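Local coordinates for regulatory protein (Pseudomonas aeruginosa, PDB 5J2Y), which represses transcription in quorum sensing by binding promoter DNA through a helix-turn-helix domain, and serves as a global regulator, at residues R23-S26 with S32-G35; E25-F30 with C40-E45. All coordinates share one frame; numbering follows the deposited sequence.

Interaction 1. Residues R23-S26 with S32-G35; sequences RRES and SRFG. With nucleotides of chain C.
R23 and E25 reach R33 from a loop that leaves helix 9-22 through a Schellman motif at R24, while R33 is second in a type I turn, S32 to G35, that closes helix 27-32 with G35 in another Schellman motif. The carboxylate of E25 is the hub, its two oxygens matching the forked N-H groups of arginine. R33 grips it end-on, NH1 on OE1 at 2.9 Å and NH2 on OE2 at 2.9 Å. Both oxygens lie near the guanidinium plane, but the carboxylate is turned 45° against it, which leaves OE1 met on its syn side and OE2 from above its own plane. R23 offers a face instead, though it is modelled in two conformers and this holds for one. Coming from the direction opposite to R33, guanidinium planes 17° apart, it bends at chi3 (65°) to turn towards the carboxylate. E25 CD lies over the face centre, 3.6 Å above the plane, and E25 OE2 is 2.8 Å from R23 NH1, charges paired without a directed N-H. R23 NH2 comes 3.6 Å from R33 NH1, the carboxylate beside both. R23 also bonds Y61 and pairs with D68, tying this surface network to helices 52-62 and 68-75.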
ATOM      1  N   ARG A  23       3.701 -10.798  -4.740  1.00 42.83           N
ATOM      2  CA  ARG A  23       4.275 -11.352  -3.503  0.50 40.11           C
ATOM      3  C   ARG A  23       3.334 -12.350  -2.839  1.00 38.36           C
ATOM      4  O   ARG A  23       3.632 -12.887  -1.753  1.00 41.02           O
ATOM      5  CB  ARG A  23       4.621 -10.232  -2.541  0.50 41.49           C
ATOM      6  CG  ARG A  23       5.681  -9.311  -3.092  0.50 42.33           C
ATOM      7  CD  ARG A  23       5.722  -8.059  -2.261  0.50 43.16           C
ATOM      8  NE  ARG A  23       6.150  -8.410  -0.915  0.50 41.66           N
ATOM      9  CZ  ARG A  23       6.070  -7.598   0.113  0.50 36.88           C
ATOM     10  NH1 ARG A  23       6.497  -8.006   1.298  0.50 34.74           N
ATOM     11  NH2 ARG A  23       5.537  -6.398  -0.061  0.50 36.64           N
ATOM     12  N   ARG A  24       2.224 -12.611  -3.520  1.00 38.30           N
ATOM     13  CA  ARG A  24       1.194 -13.508  -3.059  1.00 41.44           C
ATOM     14  C   ARG A  24       0.763 -13.120  -1.633  1.00 36.38           C
ATOM     15  O   ARG A  24       0.727 -13.943  -0.759  1.00 39.95           O
ATOM     16  CB  ARG A  24       1.688 -14.961  -3.162  1.00 48.67           C
ATOM     17  CG  ARG A  24       2.112 -15.404  -4.573  1.00 50.13           C
ATOM     18  N   GLU A  25       0.436 -11.846  -1.429  1.00 36.47           N
ATOM     19  CA  GLU A  25      -0.045 -11.356  -0.124  1.00 35.69           C
ATOM     20  C   GLU A  25      -1.523 -10.972  -0.164  1.00 31.55           C
ATOM     21  O   GLU A  25      -1.996 -10.373  -1.130  1.00 34.09           O
ATOM     22  CB  GLU A  25       0.779 -10.161   0.362  1.00 35.63           C
ATOM     23  CG  GLU A  25       2.233 -10.476   0.630  1.00 36.27           C
ATOM     24  CD  GLU A  25       3.013  -9.284   1.163  1.00 38.83           C
ATOM     25  OE1 GLU A  25       2.522  -8.132   1.084  1.00 37.05           O
ATOM     26  OE2 GLU A  25       4.150  -9.491   1.646  1.00 38.78           O
ATOM     27  N   SER A  26      -2.245 -11.298   0.894  1.00 27.36           N
ATOM     28  CA  SER A  26      -3.583 -10.807   1.030  1.00 27.40           C
ATOM     29  C   SER A  26      -3.611  -9.249   1.169  1.00 28.46           C
ATOM     30  O   SER A  26      -2.636  -8.620   1.570  1.00 28.40           O
ATOM     31  CB  SER A  26      -4.244 -11.442   2.253  1.00 27.78           C
ATOM     32  OG  SER A  26      -3.569 -11.058   3.444  1.00 31.15           O
ATOM     33  N   SER A  32      -2.151  -3.619   6.011  1.00 26.10           N
ATOM     34  CA  SER A  32      -2.030  -3.397   7.438  1.00 26.32           C
ATOM     35  C   SER A  32      -0.639  -2.968   7.857  1.00 27.55           C
ATOM     36  O   SER A  32      -0.497  -2.399   8.925  1.00 32.46           O
ATOM     37  CB  SER A  32      -2.527  -4.617   8.250  1.00 27.16           C
ATOM     38  OG  SER A  32      -1.772  -5.766   7.936  1.00 31.09           O
ATOM     39  N   ARG A  33       0.387  -3.195   7.025  1.00 29.01           N
ATOM     40  CA  ARG A  33       1.743  -2.644   7.317  1.00 26.63           C
ATOM     41  C   ARG A  33       1.722  -1.147   7.436  1.00 26.80           C
ATOM     42  O   ARG A  33       2.625  -0.585   8.045  1.00 25.45           O
ATOM     43  CB  ARG A  33       2.760  -2.956   6.219  1.00 28.61           C
ATOM     44  CG  ARG A  33       2.939  -4.421   5.947  1.00 30.73           C
ATOM     45  CD  ARG A  33       4.256  -4.698   5.255  1.00 34.07           C
ATOM     46  NE  ARG A  33       4.447  -6.152   5.218  1.00 34.01           N
ATOM     47  CZ  ARG A  33       4.132  -6.930   4.176  1.00 33.85           C
ATOM     48  NH1 ARG A  33       3.686  -6.406   3.045  1.00 34.26           N
ATOM     49  NH2 ARG A  33       4.304  -8.243   4.250  1.00 35.12           N
ATOM     50  N   PHE A  34       0.734  -0.516   6.776  1.00 25.07           N
ATOM     51  CA  PHE A  34       0.543   0.935   6.774  1.00 25.88           C
ATOM     52  C   PHE A  34      -0.556   1.390   7.754  1.00 26.98           C
ATOM     53  O   PHE A  34      -0.856   2.563   7.841  1.00 22.79           O
ATOM     54  CB  PHE A  34       0.186   1.431   5.345  1.00 25.26           C
ATOM     55  CG  PHE A  34       1.141   0.954   4.278  1.00 25.87           C
ATOM     56  CD1 PHE A  34       2.391   1.530   4.139  1.00 25.00           C
ATOM     57  CD2 PHE A  34       0.776  -0.047   3.394  1.00 27.51           C
ATOM     58  CE1 PHE A  34       3.264   1.099   3.171  1.00 26.16           C
ATOM     59  CE2 PHE A  34       1.658  -0.505   2.438  1.00 28.42           C
ATOM     60  CZ  PHE A  34       2.903   0.086   2.322  1.00 27.12           C
ATOM     61  N   GLY A  35      -1.179   0.448   8.464  1.00 28.71           N
ATOM     62  CA  GLY A  35      -2.303   0.774   9.328  1.00 26.92           C
ATOM     63  C   GLY A  35      -3.579   1.047   8.555  1.00 28.87           C
ATOM     64  O   GLY A  35      -4.451   1.785   9.004  1.00 30.46           O
TER
ATOM     65  P    DT C   7      -7.310 -10.953  -1.397  0.50 29.92           P
ATOM     66  OP1  DT C   7      -6.471 -10.821  -2.613  0.50 29.58           O
ATOM     67  OP2  DT C   7      -6.840 -10.355  -0.110  0.50 27.35           O
ATOM     68  O5'  DT C   7      -8.763 -10.419  -1.719  0.50 28.48           O
ATOM     69  C5'  DT C   7      -9.436 -10.813  -2.913  0.50 27.59           C
ATOM     70  C4'  DT C   7     -10.796 -10.156  -2.985  0.50 26.95           C
ATOM     71  O4'  DT C   7     -11.620 -10.581  -1.876  0.50 26.56           O
ATOM     72  C3'  DT C   7     -10.812  -8.627  -2.958  0.50 26.60           C
ATOM     73  O3'  DT C   7     -11.636  -8.263  -4.059  0.50 28.06           O
ATOM     74  C2'  DT C   7     -11.469  -8.285  -1.629  0.50 26.28           C
ATOM     75  C1'  DT C   7     -12.376  -9.471  -1.420  0.50 25.51           C
ATOM     76  N1   DT C   7     -12.767  -9.746  -0.028  0.50 24.30           N
ATOM     77  C2   DT C   7     -14.104  -9.893   0.237  0.50 23.27           C
ATOM     78  O2   DT C   7     -14.969  -9.723  -0.604  0.50 26.20           O
ATOM     79  N3   DT C   7     -14.397 -10.223   1.535  0.50 23.59           N
ATOM     80  C4   DT C   7     -13.500 -10.419   2.568  0.50 23.43           C
ATOM     81  O4   DT C   7     -13.909 -10.712   3.688  0.50 23.01           O
ATOM     82  C5   DT C   7     -12.111 -10.265   2.214  0.50 22.22           C
ATOM     83  C7   DT C   7     -11.070 -10.448   3.271  0.50 22.50           C
ATOM     84  C6   DT C   7     -11.816  -9.960   0.946  0.50 23.32           C
TER

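Interaction 2. Residues E25-F30 with C40-E45; sequences ESQETF and CGSRFE. With nucleotides of chain C.
OP2 of DA8 in chain C is gripped by two side chains from different helices: S42 OG donates to it at 2.7 Å and Q27 NE2 at 3.0 Å. The short hydroxyl of S42 suits a helix backbone this close to the phosphate, whereas Q27, extended beyond CG (chi2 180°), spans a wider gap. Its NE2 gives the other hydrogen to E45 OE1 at 3.1 Å, from above the carboxylate plane, the amide and carboxylate being 78° apart. Glutamine fits because its NH2 serves phosphate and protein together, while OE1 accepts a bond from Q38 and fixes the amide's turn. E45 is held through OE2 by R20 and W31. The two helices form a helix-turn-helix, with helix 38-45 the recognition helix against the DNA. G41 lies nearest Q27, 6.3 Å between CA atoms; having no side chain, it probably lets the helices pack closely. Just after the N-cap S26, Q27 N donates an almost straight bond (171°) to OP2 of DT7 in chain C, where the helix dipole would also favour a phosphate. R43, whose first side-chain bond points away from segment 25-30, matches its two prongs to the major-groove edge of DG10 in chain C, NH1 2.8 Å from O6 and NH2 3.0 Å from N7.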
ATOM      1  N   GLU A  25       0.436 -11.846  -1.429  1.00 36.47           N
ATOM      2  CA  GLU A  25      -0.045 -11.356  -0.124  1.00 35.69           C
ATOM      3  C   GLU A  25      -1.523 -10.972  -0.164  1.00 31.55           C
ATOM      4  O   GLU A  25      -1.996 -10.373  -1.130  1.00 34.09           O
ATOM      5  CB  GLU A  25       0.779 -10.161   0.362  1.00 35.63           C
ATOM      6  CG  GLU A  25       2.233 -10.476   0.630  1.00 36.27           C
ATOM      7  CD  GLU A  25       3.013  -9.284   1.163  1.00 38.83           C
ATOM      8  OE1 GLU A  25       2.522  -8.132   1.084  1.00 37.05           O
ATOM      9  OE2 GLU A  25       4.150  -9.491   1.646  1.00 38.78           O
ATOM     10  N   SER A  26      -2.245 -11.298   0.894  1.00 27.36           N
ATOM     11  CA  SER A  26      -3.583 -10.807   1.030  1.00 27.40           C
ATOM     12  C   SER A  26      -3.611  -9.249   1.169  1.00 28.46           C
ATOM     13  O   SER A  26      -2.636  -8.620   1.570  1.00 28.40           O
ATOM     14  CB  SER A  26      -4.244 -11.442   2.253  1.00 27.78           C
ATOM     15  OG  SER A  26      -3.569 -11.058   3.444  1.00 31.15           O
ATOM     16  N   GLN A  27      -4.766  -8.659   0.885  1.00 27.44           N
ATOM     17  CA  GLN A  27      -5.024  -7.264   1.184  1.00 26.48           C
ATOM     18  C   GLN A  27      -4.773  -6.959   2.658  1.00 28.51           C
ATOM     19  O   GLN A  27      -4.159  -5.969   2.970  1.00 29.14           O
ATOM     20  CB  GLN A  27      -6.467  -6.892   0.828  1.00 25.46           C
ATOM     21  CG  GLN A  27      -6.711  -6.858  -0.666  1.00 26.83           C
ATOM     22  CD  GLN A  27      -8.139  -6.501  -0.977  1.00 25.51           C
ATOM     23  OE1 GLN A  27      -8.995  -6.564  -0.108  1.00 24.77           O
ATOM     24  NE2 GLN A  27      -8.395  -6.095  -2.215  1.00 23.37           N
ATOM     25  N   GLU A  28      -5.223  -7.834   3.548  1.00 29.57           N
ATOM     26  CA  GLU A  28      -5.042  -7.621   4.988  1.00 32.20           C
ATOM     27  C   GLU A  28      -3.571  -7.507   5.299  1.00 33.03           C
ATOM     28  O   GLU A  28      -3.158  -6.600   6.030  1.00 29.52           O
ATOM     29  CB  GLU A  28      -5.646  -8.790   5.781  1.00 34.70           C
ATOM     30  CG  GLU A  28      -5.456  -8.796   7.316  1.00 43.14           C
ATOM     31  CD  GLU A  28      -5.887  -7.514   8.034  1.00 47.62           C
ATOM     32  OE1 GLU A  28      -6.862  -6.865   7.589  1.00 46.67           O
ATOM     33  OE2 GLU A  28      -5.249  -7.167   9.066  1.00 49.95           O
ATOM     34  N   THR A  29      -2.790  -8.444   4.744  1.00 32.36           N
ATOM     35  CA  THR A  29      -1.371  -8.553   5.064  1.00 31.51           C
ATOM     36  C   THR A  29      -0.676  -7.291   4.544  1.00 30.69           C
ATOM     37  O   THR A  29       0.020  -6.615   5.251  1.00 32.75           O
ATOM     38  CB  THR A  29      -0.745  -9.834   4.436  1.00 33.38           C
ATOM     39  OG1 THR A  29      -1.280 -11.019   5.060  1.00 34.10           O
ATOM     40  CG2 THR A  29       0.733  -9.861   4.623  1.00 32.60           C
ATOM     41  N   PHE A  30      -0.948  -6.953   3.301  1.00 29.95           N
ATOM     42  CA  PHE A  30      -0.264  -5.865   2.633  1.00 27.77           C
ATOM     43  C   PHE A  30      -0.655  -4.490   3.198  1.00 27.76           C
ATOM     44  O   PHE A  30       0.208  -3.679   3.610  1.00 26.27           O
ATOM     45  CB  PHE A  30      -0.581  -5.939   1.157  1.00 26.14           C
ATOM     46  CG  PHE A  30       0.083  -4.861   0.345  1.00 27.58           C
ATOM     47  CD1 PHE A  30       1.393  -5.004  -0.106  1.00 27.49           C
ATOM     48  CD2 PHE A  30      -0.602  -3.745   0.018  1.00 26.47           C
ATOM     49  CE1 PHE A  30       1.982  -4.037  -0.869  1.00 26.84           C
ATOM     50  CE2 PHE A  30      -0.024  -2.770  -0.730  1.00 28.18           C
ATOM     51  CZ  PHE A  30       1.277  -2.894  -1.166  1.00 27.96           C
ATOM     52  N   CYS A  40     -10.534  -0.830   3.124  1.00 27.13           N
ATOM     53  CA  CYS A  40     -10.013   0.392   2.587  1.00 29.07           C
ATOM     54  C   CYS A  40      -9.014   0.061   1.487  1.00 27.59           C
ATOM     55  O   CYS A  40      -9.006   0.672   0.434  1.00 28.72           O
ATOM     56  CB  CYS A  40      -9.403   1.167   3.734  1.00 34.95           C
ATOM     57  SG  CYS A  40      -8.954   2.807   3.257  1.00 46.01           S
ATOM     58  N   GLY A  41      -8.194  -0.955   1.714  1.00 25.97           N
ATOM     59  CA  GLY A  41      -7.314  -1.404   0.687  1.00 24.48           C
ATOM     60  C   GLY A  41      -8.112  -1.814  -0.539  1.00 26.48           C
ATOM     61  O   GLY A  41      -7.710  -1.519  -1.673  1.00 24.73           O
ATOM     62  N   SER A  42      -9.244  -2.484  -0.333  1.00 24.96           N
ATOM     63  CA  SER A  42     -10.068  -2.949  -1.469  1.00 25.88           C
ATOM     64  C   SER A  42     -10.593  -1.781  -2.260  1.00 25.21           C
ATOM     65  O   SER A  42     -10.576  -1.782  -3.496  1.00 21.52           O
ATOM     66  CB  SER A  42     -11.277  -3.761  -1.000  1.00 30.05           C
ATOM     67  OG  SER A  42     -12.197  -3.998  -2.085  1.00 26.67           O
ATOM     68  N   ARG A  43     -11.091  -0.783  -1.559  1.00 24.28           N
ATOM     69  CA  ARG A  43     -11.635   0.385  -2.268  1.00 26.74           C
ATOM     70  C   ARG A  43     -10.535   1.141  -3.018  1.00 29.13           C
ATOM     71  O   ARG A  43     -10.758   1.578  -4.142  1.00 32.09           O
ATOM     72  CB  ARG A  43     -12.386   1.277  -1.325  1.00 29.66           C
ATOM     73  CG  ARG A  43     -13.599   0.578  -0.717  1.00 30.63           C
ATOM     74  CD  ARG A  43     -14.481   1.496   0.141  1.00 34.46           C
ATOM     75  NE  ARG A  43     -15.924   1.322  -0.148  1.00 39.95           N
ATOM     76  CZ  ARG A  43     -16.842   0.843   0.694  1.00 45.67           C
ATOM     77  NH1 ARG A  43     -16.520   0.472   1.925  1.00 53.51           N
ATOM     78  NH2 ARG A  43     -18.112   0.751   0.309  1.00 52.01           N
ATOM     79  N   PHE A  44      -9.327   1.236  -2.451  1.00 25.23           N
ATOM     80  CA  PHE A  44      -8.203   1.908  -3.181  1.00 25.93           C
ATOM     81  C   PHE A  44      -7.797   1.162  -4.467  1.00 24.41           C
ATOM     82  O   PHE A  44      -7.608   1.747  -5.498  1.00 25.44           O
ATOM     83  CB  PHE A  44      -6.957   2.042  -2.283  1.00 23.05           C
ATOM     84  CG  PHE A  44      -7.131   2.971  -1.106  1.00 24.35           C
ATOM     85  CD1 PHE A  44      -7.984   4.059  -1.158  1.00 26.39           C
ATOM     86  CD2 PHE A  44      -6.357   2.807   0.012  1.00 23.85           C
ATOM     87  CE1 PHE A  44      -8.093   4.930  -0.089  1.00 27.84           C
ATOM     88  CE2 PHE A  44      -6.418   3.697   1.073  1.00 26.39           C
ATOM     89  CZ  PHE A  44      -7.301   4.755   1.037  1.00 28.31           C
ATOM     90  N   GLU A  45      -7.641  -0.145  -4.358  1.00 26.27           N
ATOM     91  CA  GLU A  45      -7.262  -1.006  -5.484  1.00 27.73           C
ATOM     92  C   GLU A  45      -8.285  -1.020  -6.635  1.00 29.95           C
ATOM     93  O   GLU A  45      -7.983  -1.513  -7.717  1.00 35.56           O
ATOM     94  CB  GLU A  45      -7.041  -2.435  -5.010  1.00 23.93           C
ATOM     95  CG  GLU A  45      -5.797  -2.630  -4.209  1.00 26.38           C
ATOM     96  CD  GLU A  45      -5.574  -4.055  -3.751  1.00 26.73           C
ATOM     97  OE1 GLU A  45      -6.308  -4.957  -4.227  1.00 30.62           O
ATOM     98  OE2 GLU A  45      -4.654  -4.271  -2.916  1.00 24.83           O
TER
ATOM     99  P    DT C   7      -7.310 -10.953  -1.397  0.50 29.92           P
ATOM    100  OP1  DT C   7      -6.471 -10.821  -2.613  0.50 29.58           O
ATOM    101  OP2  DT C   7      -6.840 -10.355  -0.110  0.50 27.35           O
ATOM    102  O5'  DT C   7      -8.763 -10.419  -1.719  0.50 28.48           O
ATOM    103  C5'  DT C   7      -9.436 -10.813  -2.913  0.50 27.59           C
ATOM    104  C4'  DT C   7     -10.796 -10.156  -2.985  0.50 26.95           C
ATOM    105  O4'  DT C   7     -11.620 -10.581  -1.876  0.50 26.56           O
ATOM    106  C3'  DT C   7     -10.812  -8.627  -2.958  0.50 26.60           C
ATOM    107  O3'  DT C   7     -11.636  -8.263  -4.059  0.50 28.06           O
ATOM    108  C2'  DT C   7     -11.469  -8.285  -1.629  0.50 26.28           C
ATOM    109  C1'  DT C   7     -12.376  -9.471  -1.420  0.50 25.51           C
ATOM    110  N1   DT C   7     -12.767  -9.746  -0.028  0.50 24.30           N
ATOM    111  C2   DT C   7     -14.104  -9.893   0.237  0.50 23.27           C
ATOM    112  O2   DT C   7     -14.969  -9.723  -0.604  0.50 26.20           O
ATOM    113  N3   DT C   7     -14.397 -10.223   1.535  0.50 23.59           N
ATOM    114  C4   DT C   7     -13.500 -10.419   2.568  0.50 23.43           C
ATOM    115  O4   DT C   7     -13.909 -10.712   3.688  0.50 23.01           O
ATOM    116  C5   DT C   7     -12.111 -10.265   2.214  0.50 22.22           C
ATOM    117  C7   DT C   7     -11.070 -10.448   3.271  0.50 22.50           C
ATOM    118  C6   DT C   7     -11.816  -9.960   0.946  0.50 23.32           C
ATOM    119  P    DA C   8     -11.849  -6.743  -4.450  0.50 29.80           P
ATOM    120  OP1  DA C   8     -11.682  -6.640  -5.907  0.50 30.11           O
ATOM    121  OP2  DA C   8     -11.031  -5.904  -3.547  0.50 30.95           O
ATOM    122  O5'  DA C   8     -13.379  -6.484  -4.080  0.50 29.07           O
ATOM    123  C5'  DA C   8     -14.339  -7.526  -4.246  0.50 28.18           C
ATOM    124  C4'  DA C   8     -15.746  -7.058  -3.955  0.50 27.78           C
ATOM    125  O4'  DA C   8     -16.077  -7.348  -2.583  0.50 27.52           O
ATOM    126  C3'  DA C   8     -16.055  -5.579  -4.139  0.50 30.04           C
ATOM    127  O3'  DA C   8     -17.423  -5.578  -4.563  0.50 31.99           O
ATOM    128  C2'  DA C   8     -15.849  -5.006  -2.742  0.50 28.71           C
ATOM    129  C1'  DA C   8     -16.305  -6.153  -1.847  0.50 27.41           C
ATOM    130  N9   DA C   8     -15.592  -6.298  -0.589  0.50 26.10           N
ATOM    131  C8   DA C   8     -14.239  -6.239  -0.373  0.50 24.74           C
ATOM    132  N7   DA C   8     -13.890  -6.500   0.864  0.50 24.66           N
ATOM    133  C5   DA C   8     -15.095  -6.776   1.496  0.50 25.65           C
ATOM    134  C6   DA C   8     -15.408  -7.129   2.816  0.50 25.45           C
ATOM    135  N6   DA C   8     -14.497  -7.274   3.781  0.50 26.11           N
ATOM    136  N1   DA C   8     -16.708  -7.325   3.120  0.50 26.06           N
ATOM    137  C2   DA C   8     -17.621  -7.182   2.157  0.50 25.56           C
ATOM    138  N3   DA C   8     -17.450  -6.860   0.879  0.50 26.86           N
ATOM    139  C4   DA C   8     -16.149  -6.672   0.609  0.50 26.35           C
ATOM    140  P    DG C  10     -23.102  -1.128  -2.037  0.50 42.34           P
ATOM    141  OP1  DG C  10     -23.798  -1.354  -3.308  0.50 44.15           O
ATOM    142  OP2  DG C  10     -22.171   0.025  -1.935  0.50 48.16           O
ATOM    143  O5'  DG C  10     -24.146  -0.993  -0.845  0.50 45.17           O
ATOM    144  C5'  DG C  10     -24.756  -2.155  -0.266  0.50 41.99           C
ATOM    145  C4'  DG C  10     -25.206  -1.886   1.152  0.50 41.52           C
ATOM    146  O4'  DG C  10     -24.116  -2.131   2.072  0.50 37.79           O
ATOM    147  C3'  DG C  10     -25.708  -0.475   1.463  0.50 41.36           C
ATOM    148  O3'  DG C  10     -26.748  -0.643   2.430  0.50 42.61           O
ATOM    149  C2'  DG C  10     -24.490   0.201   2.066  0.50 39.29           C
ATOM    150  C1'  DG C  10     -23.780  -0.946   2.779  0.50 36.10           C
ATOM    151  N9   DG C  10     -22.327  -0.840   2.780  0.50 33.47           N
ATOM    152  C8   DG C  10     -21.526  -0.514   1.713  0.50 33.87           C
ATOM    153  N7   DG C  10     -20.256  -0.518   2.008  0.50 33.95           N
ATOM    154  C5   DG C  10     -20.214  -0.873   3.348  0.50 30.90           C
ATOM    155  C6   DG C  10     -19.108  -1.042   4.222  0.50 31.28           C
ATOM    156  O6   DG C  10     -17.902  -0.905   3.978  0.50 32.90           O
ATOM    157  N1   DG C  10     -19.516  -1.417   5.496  0.50 30.32           N
ATOM    158  C2   DG C  10     -20.823  -1.586   5.888  0.50 28.83           C
ATOM    159  N2   DG C  10     -21.017  -1.942   7.162  0.50 27.29           N
ATOM    160  N3   DG C  10     -21.860  -1.431   5.085  0.50 28.86           N
ATOM    161  C4   DG C  10     -21.485  -1.083   3.837  0.50 30.20           C
TER

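Interactions 1 and 2 have centres about 7 Å apart and share the residues E25 and S26, where the loop from helix 9-22 enters helix 27-32. Interaction 1 uses the side chain of E25 on the flank facing helices 52-62 and 68-75, whereas interaction 2 begins two residues on, at Q27, facing helix 38-45 and the DNA. R20 of helix 9-22 connects them as well: it bonds the backbone O of E25 and pairs with E45. The approach to the backbone of chain C is also shared, since S26 CA lies 3.5 Å from OP2 of DT7, the phosphate oxygen that Q27 N binds. Base reading belongs to interaction 2, while interaction 1 joins the loops at the two ends of helix 27-32.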